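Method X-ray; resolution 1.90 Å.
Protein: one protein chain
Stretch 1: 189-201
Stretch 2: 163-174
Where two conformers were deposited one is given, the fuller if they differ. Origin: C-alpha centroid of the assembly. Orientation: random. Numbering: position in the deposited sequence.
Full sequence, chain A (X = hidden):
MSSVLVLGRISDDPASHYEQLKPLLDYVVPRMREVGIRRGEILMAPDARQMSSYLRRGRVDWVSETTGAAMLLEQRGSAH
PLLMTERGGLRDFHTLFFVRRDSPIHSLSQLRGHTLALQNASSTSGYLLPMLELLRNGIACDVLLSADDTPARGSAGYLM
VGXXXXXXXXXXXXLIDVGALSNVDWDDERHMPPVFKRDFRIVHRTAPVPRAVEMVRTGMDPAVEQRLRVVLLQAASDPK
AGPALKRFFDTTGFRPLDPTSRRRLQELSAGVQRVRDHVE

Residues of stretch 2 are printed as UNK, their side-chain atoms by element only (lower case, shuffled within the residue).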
# COMPACT_ATOMS: atom_id res chain seq x y z
N GLU A 189 8.65 14.67 1.78
CA GLU A 189 9.32 15.15 2.97
C GLU A 189 8.66 14.83 4.34
O GLU A 189 9.34 14.92 5.34
CB GLU A 189 9.61 16.64 2.84
CG GLU A 189 10.47 16.95 1.60
CD GLU A 189 10.88 18.40 1.53
OE1 GLU A 189 10.68 19.07 2.55
OE2 GLU A 189 11.38 18.82 0.47
N ARG A 190 7.37 14.47 4.40
CA ARG A 190 6.78 14.01 5.68
C ARG A 190 7.30 12.63 6.06
O ARG A 190 7.44 12.31 7.23
CB ARG A 190 5.26 13.95 5.63
CG ARG A 190 4.57 15.31 5.81
CD ARG A 190 3.15 15.25 5.26
NE ARG A 190 3.20 14.64 3.92
CZ ARG A 190 2.23 13.95 3.33
NH1 ARG A 190 1.04 13.77 3.90
NH2 ARG A 190 2.45 13.44 2.13
N HIS A 191 7.60 11.82 5.04
CA HIS A 191 8.11 10.46 5.23
C HIS A 191 9.63 10.41 5.26
O HIS A 191 10.19 9.66 6.02
CB HIS A 191 7.57 9.55 4.12
CG HIS A 191 6.07 9.51 4.07
ND1 HIS A 191 5.35 9.57 2.90
CD2 HIS A 191 5.16 9.48 5.07
CE1 HIS A 191 4.06 9.52 3.17
NE2 HIS A 191 3.92 9.48 4.48
N MET A 192 10.29 11.20 4.42
CA MET A 192 11.75 11.22 4.34
C MET A 192 12.24 12.67 4.48
O MET A 192 12.55 13.31 3.48
CB MET A 192 12.20 10.59 3.03
CG MET A 192 13.67 10.75 2.68
SD MET A 192 14.85 9.84 3.71
CE MET A 192 14.09 8.22 3.64
N PRO A 193 12.34 13.17 5.74
CA PRO A 193 12.83 14.54 6.02
C PRO A 193 14.17 14.79 5.39
O PRO A 193 15.06 13.95 5.44
CB PRO A 193 12.94 14.61 7.56
CG PRO A 193 12.23 13.44 8.08
CD PRO A 193 12.17 12.41 6.99
N PRO A 194 14.30 15.93 4.71
CA PRO A 194 15.57 16.30 4.12
C PRO A 194 16.77 16.13 5.07
O PRO A 194 17.78 15.57 4.66
CB PRO A 194 15.34 17.76 3.73
CG PRO A 194 13.90 17.77 3.35
CD PRO A 194 13.21 16.83 4.30
N VAL A 195 16.64 16.56 6.33
CA VAL A 195 17.69 16.40 7.34
C VAL A 195 18.17 14.94 7.44
O VAL A 195 19.33 14.71 7.65
CB VAL A 195 17.27 16.95 8.74
CG1 VAL A 195 16.08 16.20 9.34
CG2 VAL A 195 18.42 16.89 9.73
N PHE A 196 17.28 13.95 7.28
CA PHE A 196 17.67 12.55 7.25
C PHE A 196 18.15 12.11 5.91
O PHE A 196 19.15 11.42 5.83
CB PHE A 196 16.56 11.54 7.72
CG PHE A 196 16.02 11.78 9.11
CD1 PHE A 196 16.73 12.49 10.07
CD2 PHE A 196 14.79 11.23 9.46
CE1 PHE A 196 16.18 12.70 11.32
CE2 PHE A 196 14.24 11.42 10.71
CZ PHE A 196 14.93 12.15 11.65
N LYS A 197 17.42 12.47 4.86
CA LYS A 197 17.69 12.03 3.50
C LYS A 197 19.11 12.29 3.03
O LYS A 197 19.71 11.48 2.34
CB LYS A 197 16.72 12.74 2.54
CG LYS A 197 16.82 12.27 1.10
CD LYS A 197 15.87 13.06 0.22
CE LYS A 197 15.79 12.36 -1.10
NZ LYS A 197 15.10 13.15 -2.12
N ARG A 198 19.63 13.45 3.38
CA ARG A 198 20.99 13.83 2.97
C ARG A 198 22.05 12.89 3.53
O ARG A 198 23.11 12.78 2.95
CB ARG A 198 21.30 15.28 3.37
CG ARG A 198 21.47 15.46 4.86
CD ARG A 198 21.32 16.93 5.20
NE ARG A 198 21.74 17.24 6.56
CZ ARG A 198 21.52 18.41 7.16
NH1 ARG A 198 20.84 19.37 6.54
NH2 ARG A 198 21.92 18.61 8.40
N ASP A 199 21.75 12.20 4.63
CA ASP A 199 22.69 11.21 5.18
C ASP A 199 22.54 9.79 4.66
O ASP A 199 23.24 8.89 5.12
CB ASP A 199 22.64 11.27 6.69
CG ASP A 199 23.23 12.60 7.26
OD1 ASP A 199 24.16 13.17 6.70
OD2 ASP A 199 22.71 13.05 8.27
N PHE A 200 21.65 9.60 3.69
CA PHE A 200 21.33 8.29 3.15
C PHE A 200 21.78 8.05 1.72
O PHE A 200 21.85 8.95 0.90
CB PHE A 200 19.79 8.10 3.15
CG PHE A 200 19.17 8.03 4.50
CD1 PHE A 200 19.86 7.57 5.61
CD2 PHE A 200 17.85 8.35 4.66
CE1 PHE A 200 19.24 7.49 6.84
CE2 PHE A 200 17.21 8.28 5.91
CZ PHE A 200 17.90 7.83 6.99
N ARG A 201 21.99 6.79 1.42
CA ARG A 201 22.34 6.30 0.13
C ARG A 201 21.34 5.16 -0.21
O ARG A 201 21.06 4.26 0.62
CB ARG A 201 23.76 5.76 0.26
CG ARG A 201 24.35 5.03 -0.92
CD ARG A 201 25.89 5.02 -0.81
NE ARG A 201 26.39 4.64 0.53
CZ ARG A 201 26.38 3.41 0.98
NH1 ARG A 201 25.89 2.44 0.23
NH2 ARG A 201 26.83 3.15 2.21
N UNK A 163 5.56 3.40 11.11
CA UNK A 163 5.35 4.51 10.22
C UNK A 163 6.50 4.62 9.22
O UNK A 163 7.64 4.20 9.48
c UNK A 163 5.22 5.81 11.00
o UNK A 163 6.50 6.27 11.34
N UNK A 164 6.21 5.24 8.10
CA UNK A 164 7.30 5.50 7.14
C UNK A 164 8.42 6.39 7.74
O UNK A 164 9.65 6.18 7.49
n UNK A 164 3.61 5.51 2.13
c UNK A 164 4.11 4.95 3.39
c UNK A 164 5.09 5.89 4.01
c UNK A 164 6.72 6.09 5.89
c UNK A 164 5.78 5.16 5.14
N UNK A 165 8.01 7.38 8.54
CA UNK A 165 8.95 8.31 9.14
C UNK A 165 9.83 7.56 10.09
O UNK A 165 11.03 7.81 10.17
c UNK A 165 8.21 9.42 9.90
c UNK A 165 10.15 11.06 9.72
c UNK A 165 8.22 11.57 11.20
c UNK A 165 9.09 10.46 10.62
N UNK A 166 9.25 6.61 10.82
CA UNK A 166 10.06 5.76 11.69
C UNK A 166 11.12 4.93 10.95
O UNK A 166 12.24 4.80 11.40
c UNK A 166 9.17 4.87 12.56
o UNK A 166 8.76 6.80 13.97
n UNK A 166 7.78 4.88 14.51
c UNK A 166 8.55 5.61 13.75
N UNK A 167 10.78 4.39 9.79
CA UNK A 167 11.80 3.70 9.00
C UNK A 167 12.97 4.66 8.77
O UNK A 167 14.11 4.34 9.00
c UNK A 167 10.14 2.21 7.87
c UNK A 167 11.22 3.26 7.66
c UNK A 167 12.31 2.68 6.79
N UNK A 168 12.67 5.87 8.28
CA UNK A 168 13.71 6.82 7.99
C UNK A 168 14.45 7.18 9.30
O UNK A 168 15.65 7.12 9.38
c UNK A 168 13.11 8.04 7.32
N UNK A 169 13.69 7.46 10.35
CA UNK A 169 14.27 7.87 11.63
C UNK A 169 15.15 6.85 12.30
O UNK A 169 16.21 7.18 12.81
c UNK A 169 13.18 8.32 12.58
N UNK A 170 14.73 5.58 12.31
CA UNK A 170 15.54 4.51 12.93
C UNK A 170 16.82 4.29 12.21
O UNK A 170 17.81 3.99 12.83
c UNK A 170 13.90 3.02 14.18
c UNK A 170 14.20 2.15 15.20
c UNK A 170 14.80 3.15 13.00
c UNK A 170 12.23 2.76 16.36
c UNK A 170 13.37 2.02 16.29
c UNK A 170 11.91 3.63 15.35
c UNK A 170 12.74 3.75 14.25
N UNK A 171 16.80 4.37 10.90
CA UNK A 171 18.04 4.21 10.12
C UNK A 171 18.91 5.45 10.33
O UNK A 171 20.15 5.33 10.46
c UNK A 171 16.95 2.73 8.50
c UNK A 171 19.11 3.73 7.89
c UNK A 171 17.80 3.95 8.63
N UNK A 172 18.27 6.62 10.43
CA UNK A 172 19.08 7.80 10.54
C UNK A 172 19.82 7.81 11.85
O UNK A 172 20.98 8.23 11.90
c UNK A 172 20.27 12.07 10.86
n UNK A 172 19.39 11.17 11.25
c UNK A 172 20.04 10.60 9.25
c UNK A 172 19.20 10.25 10.25
c UNK A 172 18.30 9.07 10.40
n UNK A 172 20.69 11.74 9.66
N UNK A 173 19.15 7.28 12.90
CA UNK A 173 19.64 7.36 14.24
C UNK A 173 20.51 6.17 14.61
O UNK A 173 20.82 6.04 15.79
c UNK A 173 17.80 8.92 14.96
n UNK A 173 16.24 11.45 15.27
c UNK A 173 16.62 9.14 15.86
c UNK A 173 15.60 10.13 15.29
c UNK A 173 18.48 7.59 15.22
N UNK A 174 20.98 5.39 13.62
CA UNK A 174 21.84 4.21 13.82
C UNK A 174 21.15 3.09 14.64
O UNK A 174 21.82 2.28 15.25
c UNK A 174 24.98 7.22 12.75
c UNK A 174 24.09 5.39 13.60
c UNK A 174 23.20 4.58 14.47
c UNK A 174 25.04 5.03 12.71
n UNK A 174 24.08 6.78 13.61
n UNK A 174 25.57 6.18 12.19

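Position 163 carries one carbon and then one oxygen, making no contact with stretch 1. The oxygen accepts a bond from the backbone N of position 166, capping the helix that follows: this is Ser 163, whose short hydroxyl suits an N-cap.

Position 164 has four carbons in a row ending in nitrogen, and one of the carbons lies over a face of the His 191 ring. This is Lys 164. Its CD is 3.7 Å from His 191 CD2 and almost exactly on the ring normal, a CH-pi contact made by the aliphatic chain, while NZ is hydrogen-bonded elsewhere in the structure.

Position 165 has four carbons, forked at the second, and touches Pro 193 and Phe 196. This is Leu 165, a branched apolar side chain that meets two apolar neighbours with one methyl: Leu 165 CD1 reaches Pro 193 CG at 3.6 Å and Phe 196 CE2 at 4.2 Å.

Position 166 has two carbons, the second bearing an oxygen and a nitrogen. Its CA-to-CB bond points away from stretch 1, where a polar amide costs the contact nothing: Asn 166.

Position 167 has one carbon carrying two more and does not touch stretch 1. It is Val 167, an apolar side chain in a buried place.

Position 168 has a single carbon. Its CB points toward stretch 1, 3.6 Å from His 191 O and 3.8 Å from Met 192 CE; so small a side chain lets the backbones approach. This is Ala 168.

Position 169 is again a single carbon, with CB 3.8 Å from Phe 196 CE2, leaving room for that ring beside the helix: Ala 169.

Position 170 has one carbon and a six-carbon ring. Its CA-to-CB bond points away from stretch 1 and the side chain makes no contact there, so the bulky ring of Phe 170 is accommodated outside this contact.

Position 171 repeats the three-carbon fork and touches Phe 200. This is Val 171, whose CG1 meets Phe 200 CE1 at 3.9 Å in a buried apolar setting.

Position 172 has one carbon and a five-membered ring of three carbons and two nitrogens. The flat ring stacks, offset, on Phe 196, and one nitrogen faces the Asp 199 carboxylate. This is His 172, whose NE2 donates to Asp 199 OD2 at 2.8 Å, nearly linearly.

Position 173 has four carbons ending in nitrogen, and the nitrogen approaches the Phe 196 ring. This is Lys 173; its flexible chain brings NZ to 3.9 Å from Phe 196 CZ.

Position 174 has another five-membered ring with two nitrogens, but out of reach: His 174, exposed beyond the helix.

The contact combines apolar and aromatic packing with a single hydrogen bond at the His 172 end. Phe 196 sits as a knob among Leu 165, Ala 168, Ala 169 and His 172. The His 172 ring donates to Asp 199, stacks on Phe 196 and turns an edge toward the face of Phe 200. One cost remains: His 191 O is buried without a partner.

Stretch 2 (163-174) SKLNVAAFVHKH
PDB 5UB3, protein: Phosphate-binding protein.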